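PDB 6MEL: succinate--CoA ligase subunit alpha from Campylobacter jejuni, which belongs to the CoA ligase family and pairs a Rossmann-like CoA-binding domain with a second alpha/beta domain in one subunit. Local coordinates for residues F143-K153 against Y170-G180; I35-K43 against K51-A60. All coordinates share one frame; numbering follows the deposited sequence.

Contact 1: residues F143-K153 against Y170-G180; sequences FKKGCVGLISK and YGISTAVGIGG
I172 of the second strand is packed between F143 and L150 of the segment 143-153. Its branched chain suits a place that has to be filled in several directions at once. CB and CG2 lie in front of V148 O, and CG2 also reaches F143 CD1 at 4.0 Å. CG1 lies beside the backbone N (chi1 -57°) and touches the same ring atom. A bend at chi2 then sends CD1 to L150 CD2, 3.9 Å away, with V148 O also close by. Three residues on, the small A175 lets the strands draw close: its CB meets L150 CB at 3.6 Å, with F143 CE1 just as near.

The backbones form a parallel ladder interrupted by a beta bulge between V148 and L150. At the bulge, S173 N bonds to V148 O from well above the carbonyl plane, 52° out of it. Ahead of strand 148-152, I172 N approaches K144 O almost end-on at 2.9 Å. Past the bulge the rungs are regular, as V176 N to L150 O and S152 N to V176 O. At the entrance, G146 CA and G171 CA are merely 3.6 Å apart, an approach possible because neither residue carries a CB. At the exit, I178 N donates to S152 O at 2.7 Å, and I151 CG2 packs on I178 CG2. K153 lays CG against G179 O and extends its chain away, to a salt bridge with E215.

These two strands and helix 156-167 form a beta-alpha-beta unit. Strand 203-209 bonds to the far edge of strand 148-152, while helix 280-288 covers V148 and Y170, and helix 188-197 packs on I151 and I178.

Contact 2: residues I35-K43 against K51-A60; sequences IVGGITPHK and KPVFDTVADA
D55 turns its CG to the position anti to the carbonyl carbon (chi1 -68°), which carries the carboxylate to the turn that follows the neighbouring strand 34-39. There OD1 accepts from H42 N at 2.7 Å. The bond is bent, 130° at the hydrogen, and the donor comes from above the carboxylate plane; G44 N is a second donor to OD1. An acidic side chain suits this spot, where backbone N-H groups converge. The turn from T40 to K43 is type II, with P41 well placed at its second position, and H42 adopts positive phi at its third.

I39 has CG1 beside its backbone N, and chi2 of 70° folds CD1 down onto helix 57-64. CG1 meets V57 CG2 at 4.0 Å and CD1 meets A60 CB at 3.7 Å, while CG2 lies against D55 O. Beta-branched and apolar, I39 thus fills the angle between strand 51-54 and the helix that follows it. A60 CA lies over the centre of one face of the F54 ring, an approach that suits a residue with a small side chain; the ring edge, at CD2, approaches G38 O at 3.5 Å.

Between the strands, G38 N donates to P52 O at 3.0 Å, F54 N to G38 O at 2.8 Å in the carbonyl plane, and T40 N to F54 O nearly end-on. G37, lacking a CB, passes with its CA 3.2 Å from P52 O. K51 bends at chi2 and runs its methylenes past I35 O.

T56 caps helix 57-64, its side chain accepting from D59 N. The parallel order 51-54, 34-39, 10-14, 68-71, 92-95, 118-120 is the 321456 arrangement of a Rossmann-like fold, in keeping with the CoA-binding domain family.

Both segments of contact 2 come earlier in the chain than either segment of contact 1. Their centres lie about 29 Å apart and their nearest atoms about 15 Å apart, without touching. Each joins parallel neighbours of a different mixed sheet: contact 2 joins strands 34-39 and 51-54 near one end of the first, contact 1 joins strands 148-152 and 172-177 in the interior of the second. Contact 1 is the more buried and lies nearer the centre of the chain. No strand is common to both, so each contact belongs to the framework of its own sheet in this two-part alpha subunit.

Contact 1: residues F143-K153 against Y170-G180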
ATOM      1  N   PHE A 143      14.865   7.023 -21.355  1.00 41.09           N
ATOM      2  CA  PHE A 143      14.045   6.264 -22.297  1.00 39.59           C
ATOM      3  C   PHE A 143      14.506   6.545 -23.731  1.00 45.48           C
ATOM      4  O   PHE A 143      14.063   7.507 -24.344  1.00 48.79           O
ATOM      5  CB  PHE A 143      12.562   6.561 -22.078  1.00 40.06           C
ATOM      6  CG  PHE A 143      12.083   6.038 -20.749  1.00 39.72           C
ATOM      7  CD1 PHE A 143      11.566   4.762 -20.640  1.00 38.98           C
ATOM      8  CD2 PHE A 143      12.283   6.775 -19.587  1.00 38.45           C
ATOM      9  CE1 PHE A 143      11.204   4.250 -19.401  1.00 40.12           C
ATOM     10  CE2 PHE A 143      11.860   6.287 -18.360  1.00 39.19           C
ATOM     11  CZ  PHE A 143      11.357   5.010 -18.267  1.00 39.33           C
ATOM     12  N   LYS A 144      15.410   5.699 -24.236  1.00 46.89           N
ATOM     13  CA  LYS A 144      15.827   5.724 -25.635  1.00 49.71           C
ATOM     14  C   LYS A 144      14.929   4.786 -26.424  1.00 43.59           C
ATOM     15  O   LYS A 144      14.580   3.720 -25.961  1.00 44.27           O
ATOM     16  CB  LYS A 144      17.283   5.290 -25.810  1.00 53.66           C
ATOM     17  CG  LYS A 144      18.302   6.202 -25.141  1.00 62.91           C
ATOM     18  CD  LYS A 144      18.143   7.676 -25.505  1.00 69.92           C
ATOM     19  CE  LYS A 144      19.224   8.573 -24.937  1.00 71.19           C
ATOM     20  NZ  LYS A 144      18.637   9.889 -24.583  1.00 74.05           N
ATOM     21  N   LYS A 145      14.590   5.188 -27.632  1.00 43.78           N
ATOM     22  CA  LYS A 145      13.600   4.467 -28.434  1.00 46.85           C
ATOM     23  C   LYS A 145      14.107   3.064 -28.757  1.00 49.19           C
ATOM     24  O   LYS A 145      15.281   2.887 -29.062  1.00 47.63           O
ATOM     25  CB  LYS A 145      13.293   5.225 -29.719  1.00 52.15           C
ATOM     26  CG  LYS A 145      12.149   4.663 -30.543  1.00 61.06           C
ATOM     27  CD  LYS A 145      11.947   5.417 -31.847  1.00 67.85           C
ATOM     28  CE  LYS A 145      10.593   5.166 -32.476  1.00 73.65           C
ATOM     29  NZ  LYS A 145       9.544   5.923 -31.747  1.00 82.66           N
ATOM     30  N   GLY A 146      13.214   2.075 -28.667  1.00 45.05           N
ATOM     31  CA  GLY A 146      13.521   0.718 -29.068  1.00 45.75           C
ATOM     32  C   GLY A 146      12.280  -0.154 -29.089  1.00 43.72           C
ATOM     33  O   GLY A 146      11.157   0.346 -29.114  1.00 44.58           O
ATOM     34  N   CYS A 147      12.497  -1.466 -29.037  1.00 43.38           N
ATOM     35  CA  CYS A 147      11.442  -2.434 -29.304  1.00 45.29           C
ATOM     36  C   CYS A 147      10.939  -3.101 -28.006  1.00 43.64           C
ATOM     37  O   CYS A 147      10.173  -4.067 -28.104  1.00 43.95           O
ATOM     38  CB  CYS A 147      11.947  -3.483 -30.301  1.00 46.69           C
ATOM     39  SG  CYS A 147      13.230  -4.568 -29.609  1.00 49.77           S
ATOM     40  N   VAL A 148      11.354  -2.627 -26.810  1.00 42.73           N
ATOM     41  CA  VAL A 148      10.927  -3.266 -25.534  1.00 41.47           C
ATOM     42  C   VAL A 148       9.837  -2.435 -24.842  1.00 41.11           C
ATOM     43  O   VAL A 148      10.032  -1.294 -24.523  1.00 41.18           O
ATOM     44  CB  VAL A 148      12.122  -3.543 -24.607  1.00 42.00           C
ATOM     45  CG1 VAL A 148      11.679  -4.275 -23.355  1.00 41.13           C
ATOM     46  CG2 VAL A 148      13.190  -4.358 -25.335  1.00 45.16           C
ATOM     47  N   GLY A 149       8.675  -3.052 -24.629  1.00 42.03           N
ATOM     48  CA  GLY A 149       7.597  -2.478 -23.835  1.00 41.58           C
ATOM     49  C   GLY A 149       7.863  -2.719 -22.356  1.00 42.36           C
ATOM     50  O   GLY A 149       8.561  -3.708 -21.996  1.00 41.77           O
ATOM     51  N   LEU A 150       7.322  -1.843 -21.508  1.00 37.65           N
ATOM     52  CA  LEU A 150       7.554  -1.910 -20.039  1.00 40.25           C
ATOM     53  C   LEU A 150       6.219  -1.655 -19.316  1.00 39.70           C
ATOM     54  O   LEU A 150       5.567  -0.665 -19.603  1.00 38.08           O
ATOM     55  CB  LEU A 150       8.558  -0.793 -19.786  1.00 40.81           C
ATOM     56  CG  LEU A 150       9.417  -0.791 -18.543  1.00 48.05           C
ATOM     57  CD1 LEU A 150       9.633  -2.159 -17.938  1.00 45.69           C
ATOM     58  CD2 LEU A 150      10.744  -0.107 -18.870  1.00 47.28           C
ATOM     59  N   ILE A 151       5.836  -2.529 -18.385  1.00 35.25           N
ATOM     60  CA  ILE A 151       4.681  -2.335 -17.534  1.00 35.27           C
ATOM     61  C   ILE A 151       5.151  -2.505 -16.101  1.00 36.34           C
ATOM     62  O   ILE A 151       5.722  -3.527 -15.812  1.00 37.63           O
ATOM     63  CB  ILE A 151       3.566  -3.350 -17.841  1.00 33.40           C
ATOM     64  CG1 ILE A 151       3.208  -3.410 -19.326  1.00 34.59           C
ATOM     65  CG2 ILE A 151       2.330  -3.071 -16.989  1.00 34.62           C
ATOM     66  CD1 ILE A 151       2.563  -4.718 -19.715  1.00 36.85           C
ATOM     67  N   SER A 152       4.921  -1.506 -15.234  1.00 35.12           N
ATOM     68  CA  SER A 152       5.524  -1.536 -13.886  1.00 35.49           C
ATOM     69  C   SER A 152       4.603  -0.920 -12.821  1.00 35.05           C
ATOM     70  O   SER A 152       4.075   0.177 -13.001  1.00 34.45           O
ATOM     71  CB  SER A 152       6.846  -0.849 -13.914  1.00 36.23           C
ATOM     72  OG  SER A 152       7.466  -0.845 -12.644  1.00 32.73           O
ATOM     73  N   LYS A 153       4.537  -1.596 -11.673  1.00 32.45           N
ATOM     74  CA  LYS A 153       3.846  -1.093 -10.509  1.00 35.28           C
ATOM     75  C   LYS A 153       4.731  -0.112  -9.719  1.00 36.99           C
ATOM     76  O   LYS A 153       4.271   0.446  -8.662  1.00 35.71           O
ATOM     77  CB  LYS A 153       3.477  -2.233  -9.566  1.00 36.41           C
ATOM     78  CG  LYS A 153       2.178  -2.988  -9.828  1.00 35.25           C
ATOM     79  CD  LYS A 153       2.024  -4.109  -8.836  1.00 35.56           C
ATOM     80  CE  LYS A 153       0.718  -4.844  -9.007  1.00 36.80           C
ATOM     81  NZ  LYS A 153       0.582  -5.934  -8.016  1.00 36.86           N
ATOM     82  N   TYR A 170      19.429  -2.157 -26.418  1.00 50.61           N
ATOM     83  CA  TYR A 170      18.065  -2.070 -26.929  1.00 46.90           C
ATOM     84  C   TYR A 170      17.425  -0.738 -26.498  1.00 48.12           C
ATOM     85  O   TYR A 170      18.117   0.222 -26.223  1.00 47.79           O
ATOM     86  CB  TYR A 170      17.324  -3.321 -26.472  1.00 48.22           C
ATOM     87  CG  TYR A 170      17.802  -4.534 -27.212  1.00 50.98           C
ATOM     88  CD1 TYR A 170      17.332  -4.788 -28.492  1.00 52.71           C
ATOM     89  CD2 TYR A 170      18.760  -5.380 -26.670  1.00 51.44           C
ATOM     90  CE1 TYR A 170      17.773  -5.888 -29.211  1.00 56.01           C
ATOM     91  CE2 TYR A 170      19.211  -6.484 -27.372  1.00 49.18           C
ATOM     92  CZ  TYR A 170      18.719  -6.729 -28.647  1.00 54.41           C
ATOM     93  OH  TYR A 170      19.107  -7.815 -29.370  1.00 55.98           O
ATOM     94  N   GLY A 171      16.097  -0.677 -26.468  1.00 47.26           N
ATOM     95  CA  GLY A 171      15.393   0.517 -26.003  1.00 45.31           C
ATOM     96  C   GLY A 171      13.927   0.215 -25.760  1.00 42.21           C
ATOM     97  O   GLY A 171      13.477  -0.913 -25.966  1.00 41.31           O
ATOM     98  N   ILE A 172      13.199   1.259 -25.372  1.00 41.80           N
ATOM     99  CA  ILE A 172      11.863   1.167 -24.891  1.00 41.10           C
ATOM    100  C   ILE A 172      10.926   1.737 -25.943  1.00 39.94           C
ATOM    101  O   ILE A 172      11.172   2.814 -26.478  1.00 41.23           O
ATOM    102  CB  ILE A 172      11.691   1.922 -23.563  1.00 40.35           C
ATOM    103  CG1 ILE A 172      12.650   1.412 -22.478  1.00 40.33           C
ATOM    104  CG2 ILE A 172      10.236   1.867 -23.139  1.00 40.13           C
ATOM    105  CD1 ILE A 172      12.623  -0.088 -22.242  1.00 42.05           C
ATOM    106  N   SER A 173       9.816   1.036 -26.174  1.00 40.62           N
ATOM    107  CA  SER A 173       8.796   1.562 -27.067  1.00 42.36           C
ATOM    108  C   SER A 173       7.934   2.547 -26.271  1.00 42.67           C
ATOM    109  O   SER A 173       8.053   3.768 -26.422  1.00 40.91           O
ATOM    110  CB  SER A 173       7.999   0.453 -27.728  1.00 42.67           C
ATOM    111  OG  SER A 173       7.544  -0.514 -26.787  1.00 41.98           O
ATOM    112  N   THR A 174       7.119   1.997 -25.374  1.00 39.38           N
ATOM    113  CA  THR A 174       6.368   2.755 -24.404  1.00 38.33           C
ATOM    114  C   THR A 174       6.554   2.074 -23.048  1.00 40.02           C
ATOM    115  O   THR A 174       6.554   0.806 -22.963  1.00 37.92           O
ATOM    116  CB  THR A 174       4.880   2.806 -24.789  1.00 38.41           C
ATOM    117  OG1 THR A 174       4.677   3.500 -26.023  1.00 40.56           O
ATOM    118  CG2 THR A 174       4.034   3.543 -23.772  1.00 39.01           C
ATOM    119  N   ALA A 175       6.697   2.882 -21.996  1.00 39.10           N
ATOM    120  CA  ALA A 175       6.707   2.371 -20.621  1.00 37.88           C
ATOM    121  C   ALA A 175       5.494   2.945 -19.880  1.00 36.55           C
ATOM    122  O   ALA A 175       5.252   4.162 -19.952  1.00 38.24           O
ATOM    123  CB  ALA A 175       7.973   2.751 -19.912  1.00 38.61           C
ATOM    124  N   VAL A 176       4.786   2.077 -19.151  1.00 34.42           N
ATOM    125  CA  VAL A 176       3.620   2.469 -18.399  1.00 36.04           C
ATOM    126  C   VAL A 176       3.830   2.119 -16.924  1.00 36.91           C
ATOM    127  O   VAL A 176       4.039   0.957 -16.559  1.00 37.38           O
ATOM    128  CB  VAL A 176       2.369   1.783 -18.939  1.00 35.95           C
ATOM    129  CG1 VAL A 176       1.132   2.378 -18.301  1.00 38.84           C
ATOM    130  CG2 VAL A 176       2.314   1.853 -20.443  1.00 37.33           C
ATOM    131  N   GLY A 177       3.763   3.118 -16.062  1.00 36.19           N
ATOM    132  CA  GLY A 177       3.696   2.853 -14.628  1.00 36.39           C
ATOM    133  C   GLY A 177       2.230   2.679 -14.232  1.00 36.97           C
ATOM    134  O   GLY A 177       1.502   3.625 -14.346  1.00 35.41           O
ATOM    135  N   ILE A 178       1.818   1.474 -13.792  1.00 34.86           N
ATOM    136  CA  ILE A 178       0.423   1.186 -13.531  1.00 35.89           C
ATOM    137  C   ILE A 178      -0.018   1.504 -12.092  1.00 34.65           C
ATOM    138  O   ILE A 178      -1.218   1.464 -11.841  1.00 35.40           O
ATOM    139  CB  ILE A 178       0.068  -0.253 -13.906  1.00 36.83           C
ATOM    140  CG1 ILE A 178       0.843  -1.283 -13.081  1.00 38.07           C
ATOM    141  CG2 ILE A 178       0.207  -0.449 -15.417  1.00 37.62           C
ATOM    142  CD1 ILE A 178       0.404  -2.686 -13.333  1.00 37.09           C
ATOM    143  N   GLY A 179       0.924   1.771 -11.177  1.00 33.07           N
ATOM    144  CA  GLY A 179       0.644   2.251  -9.854  1.00 34.43           C
ATOM    145  C   GLY A 179       0.831   1.211  -8.765  1.00 34.77           C
ATOM    146  O   GLY A 179       0.750  -0.016  -9.001  1.00 33.38           O
ATOM    147  N   GLY A 180       1.077   1.740  -7.559  1.00 34.72           N
ATOM    148  CA  GLY A 180       1.408   0.950  -6.375  1.00 35.80           C
ATOM    149  C   GLY A 180       0.260   0.831  -5.366  1.00 34.64           C
ATOM    150  O   GLY A 180       0.476   0.404  -4.237  1.00 36.74           O
TER
HETATM  151  O   HOH W   1       9.095   4.897 -28.629  1.00 50.33           O
HETATM  152  O   HOH W   2       3.715   2.489 -11.380  1.00 35.25           O

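Contact 2: residues I35-K43 against K51-A60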
ATOM      1  N   ILE A  35       0.845  19.288 -24.630  1.00 41.56           N
ATOM      2  CA  ILE A  35      -0.023  19.791 -23.620  1.00 42.95           C
ATOM      3  C   ILE A  35      -0.761  21.012 -24.165  1.00 47.66           C
ATOM      4  O   ILE A  35      -0.121  22.008 -24.498  1.00 47.00           O
ATOM      5  CB  ILE A  35       0.761  20.082 -22.335  1.00 41.74           C
ATOM      6  CG1 ILE A  35       1.257  18.764 -21.710  1.00 43.57           C
ATOM      7  CG2 ILE A  35      -0.098  20.874 -21.370  1.00 42.49           C
ATOM      8  CD1 ILE A  35       2.053  18.898 -20.448  1.00 44.29           C
ATOM      9  N   VAL A  36      -2.103  20.980 -24.148  1.00 43.73           N
ATOM     10  CA  VAL A  36      -2.869  22.039 -24.798  1.00 47.41           C
ATOM     11  C   VAL A  36      -3.511  22.949 -23.764  1.00 49.39           C
ATOM     12  O   VAL A  36      -4.148  23.897 -24.151  1.00 50.04           O
ATOM     13  CB  VAL A  36      -3.947  21.492 -25.751  1.00 47.83           C
ATOM     14  CG1 VAL A  36      -3.328  20.831 -26.959  1.00 50.10           C
ATOM     15  CG2 VAL A  36      -4.885  20.537 -25.028  1.00 49.68           C
ATOM     16  N   GLY A  37      -3.360  22.655 -22.474  1.00 46.64           N
ATOM     17  CA  GLY A  37      -4.120  23.400 -21.459  1.00 47.70           C
ATOM     18  C   GLY A  37      -4.149  22.701 -20.116  1.00 46.32           C
ATOM     19  O   GLY A  37      -3.637  21.584 -19.922  1.00 44.53           O
ATOM     20  N   GLY A  38      -4.760  23.347 -19.151  1.00 43.36           N
ATOM     21  CA  GLY A  38      -4.881  22.731 -17.841  1.00 43.02           C
ATOM     22  C   GLY A  38      -5.999  23.336 -17.035  1.00 44.10           C
ATOM     23  O   GLY A  38      -6.567  24.379 -17.443  1.00 43.87           O
ATOM     24  N   ILE A  39      -6.250  22.721 -15.871  1.00 40.33           N
ATOM     25  CA  ILE A  39      -7.340  23.057 -15.011  1.00 39.60           C
ATOM     26  C   ILE A  39      -6.761  23.550 -13.678  1.00 41.55           C
ATOM     27  O   ILE A  39      -5.910  22.920 -13.092  1.00 43.16           O
ATOM     28  CB  ILE A  39      -8.316  21.863 -14.858  1.00 38.88           C
ATOM     29  CG1 ILE A  39      -9.028  21.509 -16.169  1.00 44.08           C
ATOM     30  CG2 ILE A  39      -9.420  22.186 -13.864  1.00 40.57           C
ATOM     31  CD1 ILE A  39      -8.235  20.923 -17.211  1.00 47.25           C
ATOM     32  N   THR A  40      -7.276  24.680 -13.193  1.00 39.41           N
ATOM     33  CA  THR A  40      -7.219  25.040 -11.795  1.00 41.46           C
ATOM     34  C   THR A  40      -8.463  25.854 -11.462  1.00 42.38           C
ATOM     35  O   THR A  40      -8.646  26.912 -12.034  1.00 45.08           O
ATOM     36  CB  THR A  40      -5.957  25.841 -11.454  1.00 45.73           C
ATOM     37  OG1 THR A  40      -4.809  25.025 -11.709  1.00 46.29           O
ATOM     38  CG2 THR A  40      -5.941  26.280 -10.003  1.00 45.90           C
ATOM     39  N   PRO A  41      -9.350  25.406 -10.547  1.00 42.91           N
ATOM     40  CA  PRO A  41     -10.538  26.188 -10.206  1.00 44.20           C
ATOM     41  C   PRO A  41     -10.142  27.620  -9.804  1.00 45.12           C
ATOM     42  O   PRO A  41      -9.185  27.798  -9.068  1.00 43.23           O
ATOM     43  CB  PRO A  41     -11.146  25.443  -9.016  1.00 43.19           C
ATOM     44  CG  PRO A  41     -10.672  24.011  -9.216  1.00 45.48           C
ATOM     45  CD  PRO A  41      -9.251  24.157  -9.758  1.00 42.79           C
ATOM     46  N   HIS A  42     -10.873  28.600 -10.351  1.00 48.14           N
ATOM     47  CA  HIS A  42     -10.788  30.014 -10.029  1.00 49.34           C
ATOM     48  C   HIS A  42      -9.623  30.673 -10.780  1.00 55.55           C
ATOM     49  O   HIS A  42      -9.278  31.812 -10.502  1.00 57.56           O
ATOM     50  CB  HIS A  42     -10.674  30.233  -8.519  1.00 50.88           C
ATOM     51  CG  HIS A  42     -11.713  29.494  -7.746  1.00 50.09           C
ATOM     52  ND1 HIS A  42     -13.068  29.664  -7.973  1.00 49.77           N
ATOM     53  CD2 HIS A  42     -11.598  28.583  -6.765  1.00 50.76           C
ATOM     54  CE1 HIS A  42     -13.742  28.861  -7.172  1.00 50.81           C
ATOM     55  NE2 HIS A  42     -12.859  28.193  -6.419  1.00 50.07           N
ATOM     56  N   LYS A  43      -9.022  29.969 -11.744  1.00 53.72           N
ATOM     57  CA  LYS A  43      -7.981  30.551 -12.535  1.00 50.41           C
ATOM     58  C   LYS A  43      -8.309  30.441 -14.014  1.00 46.81           C
ATOM     59  O   LYS A  43      -7.424  30.678 -14.855  1.00 49.26           O
ATOM     60  CB  LYS A  43      -6.648  29.901 -12.189  1.00 51.89           C
ATOM     61  CG  LYS A  43      -6.124  30.370 -10.846  1.00 56.88           C
ATOM     62  CD  LYS A  43      -4.773  29.830 -10.528  1.00 61.81           C
ATOM     63  CE  LYS A  43      -4.217  30.445  -9.266  1.00 68.13           C
ATOM     64  NZ  LYS A  43      -3.078  29.621  -8.810  1.00 77.05           N
ATOM     65  N   LYS A  51      -0.144  28.244 -22.153  1.00 48.90           N
ATOM     66  CA  LYS A  51      -1.358  27.536 -22.533  1.00 46.12           C
ATOM     67  C   LYS A  51      -2.521  28.029 -21.695  1.00 43.50           C
ATOM     68  O   LYS A  51      -2.325  28.543 -20.606  1.00 44.19           O
ATOM     69  CB  LYS A  51      -1.165  26.031 -22.293  1.00 49.27           C
ATOM     70  CG  LYS A  51      -0.005  25.437 -23.059  1.00 51.21           C
ATOM     71  CD  LYS A  51      -0.253  25.452 -24.543  1.00 54.40           C
ATOM     72  CE  LYS A  51       0.998  25.097 -25.318  1.00 58.65           C
ATOM     73  NZ  LYS A  51       0.662  25.078 -26.759  1.00 64.11           N
ATOM     74  N   PRO A  52      -3.765  27.837 -22.171  1.00 44.06           N
ATOM     75  CA  PRO A  52      -4.941  28.272 -21.427  1.00 44.74           C
ATOM     76  C   PRO A  52      -5.222  27.434 -20.168  1.00 46.98           C
ATOM     77  O   PRO A  52      -4.959  26.227 -20.132  1.00 46.97           O
ATOM     78  CB  PRO A  52      -6.066  28.189 -22.473  1.00 46.49           C
ATOM     79  CG  PRO A  52      -5.580  27.192 -23.498  1.00 45.06           C
ATOM     80  CD  PRO A  52      -4.068  27.302 -23.501  1.00 45.41           C
ATOM     81  N   VAL A  53      -5.651  28.127 -19.120  1.00 45.29           N
ATOM     82  CA  VAL A  53      -6.100  27.550 -17.869  1.00 46.43           C
ATOM     83  C   VAL A  53      -7.615  27.642 -17.874  1.00 48.60           C
ATOM     84  O   VAL A  53      -8.157  28.641 -18.370  1.00 49.73           O
ATOM     85  CB  VAL A  53      -5.514  28.282 -16.654  1.00 44.00           C
ATOM     86  CG1 VAL A  53      -5.940  27.705 -15.315  1.00 46.34           C
ATOM     87  CG2 VAL A  53      -4.011  28.361 -16.751  1.00 45.68           C
ATOM     88  N   PHE A  54      -8.260  26.602 -17.342  1.00 45.82           N
ATOM     89  CA  PHE A  54      -9.685  26.514 -17.237  1.00 42.91           C
ATOM     90  C   PHE A  54     -10.079  26.197 -15.800  1.00 44.14           C
ATOM     91  O   PHE A  54      -9.270  25.601 -15.040  1.00 44.12           O
ATOM     92  CB  PHE A  54     -10.194  25.421 -18.162  1.00 44.11           C
ATOM     93  CG  PHE A  54      -9.828  25.623 -19.600  1.00 47.05           C
ATOM     94  CD1 PHE A  54     -10.664  26.352 -20.453  1.00 52.32           C
ATOM     95  CD2 PHE A  54      -8.652  25.109 -20.104  1.00 47.61           C
ATOM     96  CE1 PHE A  54     -10.311  26.558 -21.783  1.00 51.70           C
ATOM     97  CE2 PHE A  54      -8.305  25.299 -21.437  1.00 48.65           C
ATOM     98  CZ  PHE A  54      -9.129  26.024 -22.271  1.00 49.70           C
ATOM     99  N   ASP A  55     -11.323  26.531 -15.439  1.00 41.39           N
ATOM    100  CA  ASP A  55     -11.832  26.215 -14.108  1.00 44.43           C
ATOM    101  C   ASP A  55     -12.204  24.734 -13.984  1.00 40.65           C
ATOM    102  O   ASP A  55     -12.220  24.237 -12.882  1.00 43.07           O
ATOM    103  CB  ASP A  55     -13.049  27.062 -13.748  1.00 46.47           C
ATOM    104  CG  ASP A  55     -12.703  28.533 -13.556  1.00 50.27           C
ATOM    105  OD1 ASP A  55     -11.697  28.844 -12.883  1.00 51.55           O
ATOM    106  OD2 ASP A  55     -13.405  29.329 -14.114  1.00 53.33           O
ATOM    107  N   THR A  56     -12.625  24.118 -15.100  1.00 40.44           N
ATOM    108  CA  THR A  56     -13.263  22.822 -15.127  1.00 40.42           C
ATOM    109  C   THR A  56     -12.710  22.026 -16.310  1.00 42.63           C
ATOM    110  O   THR A  56     -12.324  22.600 -17.368  1.00 41.64           O
ATOM    111  CB  THR A  56     -14.791  22.925 -15.246  1.00 42.46           C
ATOM    112  OG1 THR A  56     -15.109  23.423 -16.541  1.00 45.03           O
ATOM    113  CG2 THR A  56     -15.402  23.844 -14.214  1.00 44.06           C
ATOM    114  N   VAL A  57     -12.684  20.701 -16.153  1.00 38.75           N
ATOM    115  CA  VAL A  57     -12.289  19.851 -17.263  1.00 40.45           C
ATOM    116  C   VAL A  57     -13.270  20.045 -18.427  1.00 40.22           C
ATOM    117  O   VAL A  57     -12.874  19.979 -19.586  1.00 39.85           O
ATOM    118  CB  VAL A  57     -12.207  18.361 -16.859  1.00 39.70           C
ATOM    119  CG1 VAL A  57     -11.831  17.485 -18.030  1.00 38.72           C
ATOM    120  CG2 VAL A  57     -11.216  18.152 -15.710  1.00 41.22           C
ATOM    121  N   ALA A  58     -14.564  20.209 -18.126  1.00 42.61           N
ATOM    122  CA  ALA A  58     -15.579  20.318 -19.189  1.00 42.42           C
ATOM    123  C   ALA A  58     -15.273  21.515 -20.103  1.00 44.02           C
ATOM    124  O   ALA A  58     -15.345  21.369 -21.311  1.00 45.30           O
ATOM    125  CB  ALA A  58     -16.967  20.436 -18.604  1.00 45.72           C
ATOM    126  N   ASP A  59     -14.902  22.659 -19.518  1.00 44.42           N
ATOM    127  CA  ASP A  59     -14.503  23.881 -20.296  1.00 47.66           C
ATOM    128  C   ASP A  59     -13.254  23.607 -21.135  1.00 47.35           C
ATOM    129  O   ASP A  59     -13.192  23.977 -22.303  1.00 46.46           O
ATOM    130  CB  ASP A  59     -14.217  25.074 -19.381  1.00 52.55           C
ATOM    131  CG  ASP A  59     -15.451  25.708 -18.745  1.00 54.95           C
ATOM    132  OD1 ASP A  59     -16.546  25.411 -19.201  1.00 56.02           O
ATOM    133  OD2 ASP A  59     -15.297  26.501 -17.791  1.00 62.23           O
ATOM    134  N   ALA A  60     -12.276  22.902 -20.553  1.00 42.94           N
ATOM    135  CA  ALA A  60     -11.043  22.597 -21.243  1.00 43.02           C
ATOM    136  C   ALA A  60     -11.308  21.684 -22.443  1.00 45.01           C
ATOM    137  O   ALA A  60     -10.729  21.872 -23.523  1.00 44.14           O
ATOM    138  CB  ALA A  60     -10.055  21.952 -20.301  1.00 41.95           C
TER